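Local coordinates for protein rhamnogalacturonan endolyase YesW (Bacillus subtilis, PDB 2ZUX) that cleaves rhamnogalacturonan type I of plant cell walls by endo-type eliminative breakage of rhamnosyl-galacturonic acid bonds, releasing oligosaccharides and requiring calcium or manganese, at residues K140-Q144 against Y261-R267; V380-H384 against E429-N433. All blocks are in the same frame, centred on the assembly; numbering follows the deposited sequence.

Contact 1 of 2, residues K140-Q144 against Y261-R267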
loop_
_atom_site.group_PDB
_atom_site.type_symbol
_atom_site.label_atom_id
_atom_site.label_comp_id
_atom_site.label_asym_id
_atom_site.label_seq_id
_atom_site.Cartn_x
_atom_site.Cartn_y
_atom_site.Cartn_z
ATOM N N LYS A 140 -15.728 2.039 13.847
ATOM C CA LYS A 140 -15.270 2.029 15.234
ATOM C C LYS A 140 -13.832 1.578 15.398
ATOM O O LYS A 140 -13.392 0.617 14.747
ATOM C CB LYS A 140 -16.155 1.092 16.063
ATOM C CG LYS A 140 -17.594 1.570 16.264
ATOM C CD LYS A 140 -17.671 2.675 17.314
ATOM C CE LYS A 140 -19.073 3.274 17.410
ATOM N NZ LYS A 140 -19.341 4.197 16.278
ATOM N N ASP A 141 -13.114 2.259 16.288
ATOM C CA ASP A 141 -11.886 1.708 16.831
ATOM C C ASP A 141 -12.229 0.526 17.735
ATOM O O ASP A 141 -13.324 0.455 18.293
ATOM C CB ASP A 141 -11.110 2.753 17.625
ATOM C CG ASP A 141 -9.802 2.207 18.149
ATOM O OD1 ASP A 141 -8.912 1.928 17.318
ATOM O OD2 ASP A 141 -9.672 2.035 19.378
ATOM N N ASN A 142 -11.285 -0.397 17.887
ATOM C CA ASN A 142 -11.482 -1.572 18.736
ATOM C C ASN A 142 -11.771 -1.231 20.198
ATOM O O ASN A 142 -12.359 -2.043 20.918
ATOM C CB ASN A 142 -10.265 -2.495 18.665
ATOM C CG ASN A 142 -10.124 -3.184 17.324
ATOM O OD1 ASN A 142 -9.952 -4.407 17.255
ATOM N ND2 ASN A 142 -10.197 -2.415 16.253
ATOM N N SER A 143 -11.344 -0.043 20.632
ATOM C CA SER A 143 -11.602 0.392 22.005
ATOM C C SER A 143 -13.031 0.877 22.231
ATOM O O SER A 143 -13.432 1.070 23.380
ATOM C CB SER A 143 -10.625 1.495 22.412
ATOM O OG SER A 143 -10.876 2.666 21.663
ATOM N N GLN A 144 -13.785 1.083 21.153
ATOM C CA GLN A 144 -15.122 1.681 21.236
ATOM C C GLN A 144 -16.233 0.665 21.052
ATOM O O GLN A 144 -16.171 -0.173 20.156
ATOM C CB GLN A 144 -15.277 2.742 20.160
ATOM C CG GLN A 144 -14.295 3.877 20.244
ATOM C CD GLN A 144 -14.442 4.809 19.071
ATOM O OE1 GLN A 144 -14.174 4.433 17.924
ATOM N NE2 GLN A 144 -14.892 6.031 19.339
ATOM N N TYR A 261 -13.274 -7.663 26.575
ATOM C CA TYR A 261 -14.271 -6.770 25.984
ATOM C C TYR A 261 -14.245 -6.737 24.451
ATOM O O TYR A 261 -15.136 -6.143 23.832
ATOM C CB TYR A 261 -14.214 -5.372 26.609
ATOM C CG TYR A 261 -13.030 -4.503 26.248
ATOM C CD1 TYR A 261 -13.079 -3.659 25.135
ATOM C CD2 TYR A 261 -11.882 -4.482 27.038
ATOM C CE1 TYR A 261 -12.016 -2.832 24.813
ATOM C CE2 TYR A 261 -10.804 -3.650 26.717
ATOM C CZ TYR A 261 -10.887 -2.827 25.601
ATOM O OH TYR A 261 -9.834 -2.007 25.268
ATOM N N GLY A 262 -13.237 -7.376 23.851
ATOM C CA GLY A 262 -13.201 -7.583 22.397
ATOM C C GLY A 262 -12.289 -6.660 21.609
ATOM O O GLY A 262 -12.524 -6.425 20.425
ATOM N N ASN A 263 -11.235 -6.149 22.231
ATOM C CA ASN A 263 -10.322 -5.233 21.547
ATOM C C ASN A 263 -9.196 -6.004 20.855
ATOM O O ASN A 263 -9.123 -6.066 19.616
ATOM C CB ASN A 263 -9.792 -4.202 22.550
ATOM C CG ASN A 263 -8.842 -3.183 21.930
ATOM O OD1 ASN A 263 -8.160 -3.452 20.937
ATOM N ND2 ASN A 263 -8.765 -2.011 22.550
ATOM N N ARG A 264 -8.364 -6.652 21.658
ATOM C CA ARG A 264 -7.135 -7.280 21.173
ATOM C C ARG A 264 -7.385 -8.425 20.199
ATOM O O ARG A 264 -6.606 -8.619 19.251
ATOM C CB ARG A 264 -6.300 -7.735 22.365
ATOM C CG ARG A 264 -5.628 -6.575 23.077
ATOM C CD ARG A 264 -5.249 -6.947 24.500
ATOM N NE ARG A 264 -4.554 -5.867 25.196
ATOM C CZ ARG A 264 -5.142 -4.787 25.706
ATOM N NH1 ARG A 264 -6.463 -4.615 25.622
ATOM N NH2 ARG A 264 -4.394 -3.878 26.324
ATOM N N VAL A 265 -8.472 -9.160 20.416
ATOM C CA VAL A 265 -8.846 -10.290 19.575
ATOM C C VAL A 265 -9.027 -9.891 18.109
ATOM O O VAL A 265 -8.778 -10.702 17.211
ATOM C CB VAL A 265 -10.137 -10.976 20.115
ATOM C CG1 VAL A 265 -11.307 -9.998 20.152
ATOM C CG2 VAL A 265 -10.493 -12.223 19.307
ATOM N N ASP A 266 -9.441 -8.649 17.863
ATOM C CA ASP A 266 -9.836 -8.233 16.527
ATOM C C ASP A 266 -8.845 -7.252 15.911
ATOM O O ASP A 266 -9.224 -6.344 15.168
ATOM C CB ASP A 266 -11.255 -7.658 16.555
ATOM C CG ASP A 266 -12.329 -8.734 16.620
ATOM O OD1 ASP A 266 -12.016 -9.929 16.416
ATOM O OD2 ASP A 266 -13.495 -8.355 16.887
ATOM N N ARG A 267 -7.564 -7.468 16.199
ATOM C CA ARG A 267 -6.496 -6.646 15.638
ATOM C C ARG A 267 -5.874 -7.382 14.469
ATOM O O ARG A 267 -5.025 -8.256 14.651
ATOM C CB ARG A 267 -5.455 -6.319 16.713
ATOM C CG ARG A 267 -6.001 -5.432 17.832
ATOM C CD ARG A 267 -6.308 -4.038 17.321
ATOM N NE ARG A 267 -6.685 -3.161 18.420
ATOM C CZ ARG A 267 -6.558 -1.842 18.395
ATOM N NH1 ARG A 267 -6.046 -1.236 17.335
ATOM N NH2 ARG A 267 -6.919 -1.124 19.453
HETATM O O HOH W 1 -6.280 1.453 17.895
HETATM O O HOH W 2 -7.376 1.864 20.697
#
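Asn142, at the second position of the type I turn Asp141-Gln144, lays its side-chain amide over one face of the Arg267 guanidinium. The two planes are 24° apart and stacked with an offset, Asn142 CG lying 3.6 Å from Arg267 NE, while the two side chains slide past each other in opposite directions. With CG set beside the backbone N (chi1 -70°), the end of the amide lies among the carbonyls of Asn263 and Asp266. Asn142 CB meets Asn263 OD1 at 3.2 Å.

Asp141 faces the same guanidinium through water. Its OD1 accepts from water 1 at 2.7 Å, and that water accepts from Arg267 NH1; water 2 links OD2 to NH2 likewise, on a longer second leg. The direct approach, Asp141 OD2 to Arg267 NH2 at 4.2 Å, can contribute only as a general attraction of opposite charges, since no N-H points at the oxygen.

What positions the guanidinium is Asn263 OD1, which takes both NE and NH2 of Arg267 side-on, NE at 2.9 Å, and so fixes its rotation. Asn263 ND2 in turn donates to Tyr261 OH. On the turn, Asp141 OD2 accepts from Ser143 N at 2.9 Å, closing an Asx turn, and also from Ser143 OG.

Asp141 neighbours the substrate-binding Tyr558, and Arg267 the calcium ligand His326. Stack and water bridges thus join the loops beside the sugar-binding region, while Asn263 OD1 steadies Arg267 for that role.

Contact 2 of 2, residues V380-H384 against E429-N433. With CA (calcium ion), chain I.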
loop_
_atom_site.group_PDB
_atom_site.type_symbol
_atom_site.label_atom_id
_atom_site.label_comp_id
_atom_site.label_asym_id
_atom_site.label_seq_id
_atom_site.Cartn_x
_atom_site.Cartn_y
_atom_site.Cartn_z
ATOM N N VAL A 380 15.170 -1.094 9.141
ATOM C CA VAL A 380 13.804 -0.823 9.588
ATOM C C VAL A 380 13.828 0.329 10.577
ATOM O O VAL A 380 14.530 0.265 11.593
ATOM C CB VAL A 380 13.154 -2.048 10.262
ATOM C CG1 VAL A 380 11.744 -1.708 10.740
ATOM C CG2 VAL A 380 13.128 -3.242 9.325
ATOM N N PHE A 381 13.087 1.386 10.253
ATOM C CA PHE A 381 12.869 2.479 11.180
ATOM C C PHE A 381 11.471 2.350 11.745
ATOM O O PHE A 381 10.503 2.178 11.000
ATOM C CB PHE A 381 13.036 3.832 10.487
ATOM C CG PHE A 381 12.803 5.003 11.404
ATOM C CD1 PHE A 381 13.648 5.228 12.493
ATOM C CD2 PHE A 381 11.760 5.892 11.177
ATOM C CE1 PHE A 381 13.434 6.296 13.360
ATOM C CE2 PHE A 381 11.543 6.971 12.035
ATOM C CZ PHE A 381 12.389 7.174 13.129
ATOM N N GLN A 382 11.371 2.444 13.066
ATOM C CA GLN A 382 10.122 2.182 13.764
ATOM C C GLN A 382 9.995 3.122 14.942
ATOM O O GLN A 382 10.997 3.517 15.533
ATOM C CB GLN A 382 10.116 0.746 14.283
ATOM C CG GLN A 382 8.791 0.274 14.866
ATOM C CD GLN A 382 8.889 -1.111 15.487
ATOM O OE1 GLN A 382 9.951 -1.739 15.467
ATOM N NE2 GLN A 382 7.780 -1.596 16.039
ATOM N N VAL A 383 8.756 3.489 15.256
ATOM C CA VAL A 383 8.456 4.229 16.478
ATOM C C VAL A 383 7.663 3.350 17.436
ATOM O O VAL A 383 7.102 2.317 17.039
ATOM C CB VAL A 383 7.733 5.573 16.195
ATOM C CG1 VAL A 383 8.652 6.503 15.404
ATOM C CG2 VAL A 383 6.402 5.340 15.468
ATOM N N HIS A 384 7.634 3.765 18.701
ATOM C CA HIS A 384 7.151 2.908 19.777
ATOM C C HIS A 384 6.207 3.658 20.699
ATOM O O HIS A 384 6.413 4.840 20.983
ATOM C CB HIS A 384 8.352 2.329 20.530
ATOM C CG HIS A 384 9.189 1.440 19.671
ATOM N ND1 HIS A 384 10.374 1.836 19.086
ATOM C CD2 HIS A 384 8.946 0.189 19.220
ATOM C CE1 HIS A 384 10.838 0.850 18.332
ATOM N NE2 HIS A 384 9.995 -0.162 18.407
ATOM N N GLU A 429 16.923 10.029 5.404
ATOM C CA GLU A 429 16.738 10.613 6.721
ATOM C C GLU A 429 15.518 9.990 7.388
ATOM O O GLU A 429 14.653 9.397 6.722
ATOM C CB GLU A 429 16.536 12.127 6.590
ATOM C CG GLU A 429 17.815 12.908 6.244
ATOM C CD GLU A 429 18.404 12.557 4.884
ATOM O OE1 GLU A 429 17.700 12.697 3.853
ATOM O OE2 GLU A 429 19.591 12.152 4.830
ATOM N N VAL A 430 15.456 10.101 8.707
ATOM C CA VAL A 430 14.298 9.634 9.451
ATOM C C VAL A 430 13.922 10.705 10.457
ATOM O O VAL A 430 14.777 11.473 10.911
ATOM C CB VAL A 430 14.536 8.268 10.156
ATOM C CG1 VAL A 430 14.884 7.177 9.139
ATOM C CG2 VAL A 430 15.617 8.383 11.212
ATOM N N TRP A 431 12.640 10.796 10.773
ATOM C CA TRP A 431 12.209 11.748 11.786
ATOM C C TRP A 431 11.058 11.252 12.618
ATOM O O TRP A 431 10.207 10.503 12.148
ATOM C CB TRP A 431 11.909 13.140 11.211
ATOM C CG TRP A 431 10.762 13.312 10.218
ATOM C CD1 TRP A 431 9.508 13.788 10.494
ATOM C CD2 TRP A 431 10.812 13.116 8.801
ATOM N NE1 TRP A 431 8.768 13.874 9.342
ATOM C CE2 TRP A 431 9.543 13.475 8.285
ATOM C CE3 TRP A 431 11.802 12.671 7.916
ATOM C CZ2 TRP A 431 9.235 13.390 6.926
ATOM C CZ3 TRP A 431 11.498 12.585 6.564
ATOM C CH2 TRP A 431 10.224 12.948 6.080
ATOM N N ALA A 432 11.057 11.683 13.876
ATOM C CA ALA A 432 10.038 11.314 14.846
ATOM C C ALA A 432 10.269 12.117 16.108
ATOM O O ALA A 432 11.404 12.517 16.403
ATOM C CB ALA A 432 10.122 9.831 15.162
ATOM N N ASN A 433 9.192 12.337 16.859
ATOM C CA ASN A 433 9.257 13.026 18.158
ATOM C C ASN A 433 9.968 14.380 18.067
ATOM O O ASN A 433 10.664 14.782 18.997
ATOM C CB ASN A 433 9.900 12.118 19.226
ATOM C CG ASN A 433 9.562 12.551 20.653
ATOM O OD1 ASN A 433 8.459 13.010 20.932
ATOM N ND2 ASN A 433 10.516 12.390 21.556
HETATM CA CA CA I . 19.860 11.969 2.439
HETATM O O HOH W 3 20.871 11.477 0.333
#
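Phe381 and Val430 meet by CH-pi contact, the core of an apolar seam between two propeller blades. Val430 CB stands over the middle of the ring, 3.6 Å from the Phe381 centroid and only 4° off the normal, so the branch point rather than one methyl faces the pi cloud. Its two methyls spread over the same face: CG2 comes to 3.7 Å from Phe381 CE1, and CG1 lies toward the CG end. Phe381 has CG anti to the backbone N (chi1 179°), which extends the ring across to the other strand.

Plain van der Waals packing completes the seam. Ala432 CB sits at the ring edge, 4.0 Å from Phe381 CZ, and also receives Val383 CG1 at 3.6 Å. The carbonyl Trp431 O lies near the ring plane too, 3.8 Å from Phe381 CE2. Trp431 itself points away, its NE1 bonded to Ser451 O.

No hydrogen bond crosses. The strands run nearly parallel (9°) with axes 8.7 Å apart, as befits strands of neighbouring, face-packed sheets rather than partners in one sheet.

Metal coordination belongs to Glu429 alone within these segments. Both carboxylate oxygens bind calcium, OE2 the closer at 2.4 Å, alongside water 3, Asp420 and the carbonyls of Asp422, Tyr425 and Gly427. Calcium therefore ties the start of strand 429-432 to the loop leading into it, while the blade-to-blade joint rests on hydrocarbon and ring surfaces.

In the fold
Both contacts join parts of the same beta-propeller, in series along the chain, with centres about 26 Å apart and nearest atoms about 14 Å apart. Contact 1 ties together two loops, one the connection between strands 129-136 and 152-156, the other leading into strand 268-273. It is mostly buried, with Ser143 and Tyr261 at an exposed margin, and its chemistry is polar, with waters included. Contact 2 brings strands of successive sheets together, every touching residue is buried, and nothing polar bridges the gap. The two share no segment, yet the same calcium site lies near each: His326 beside Arg267, Asp364 close to Val383.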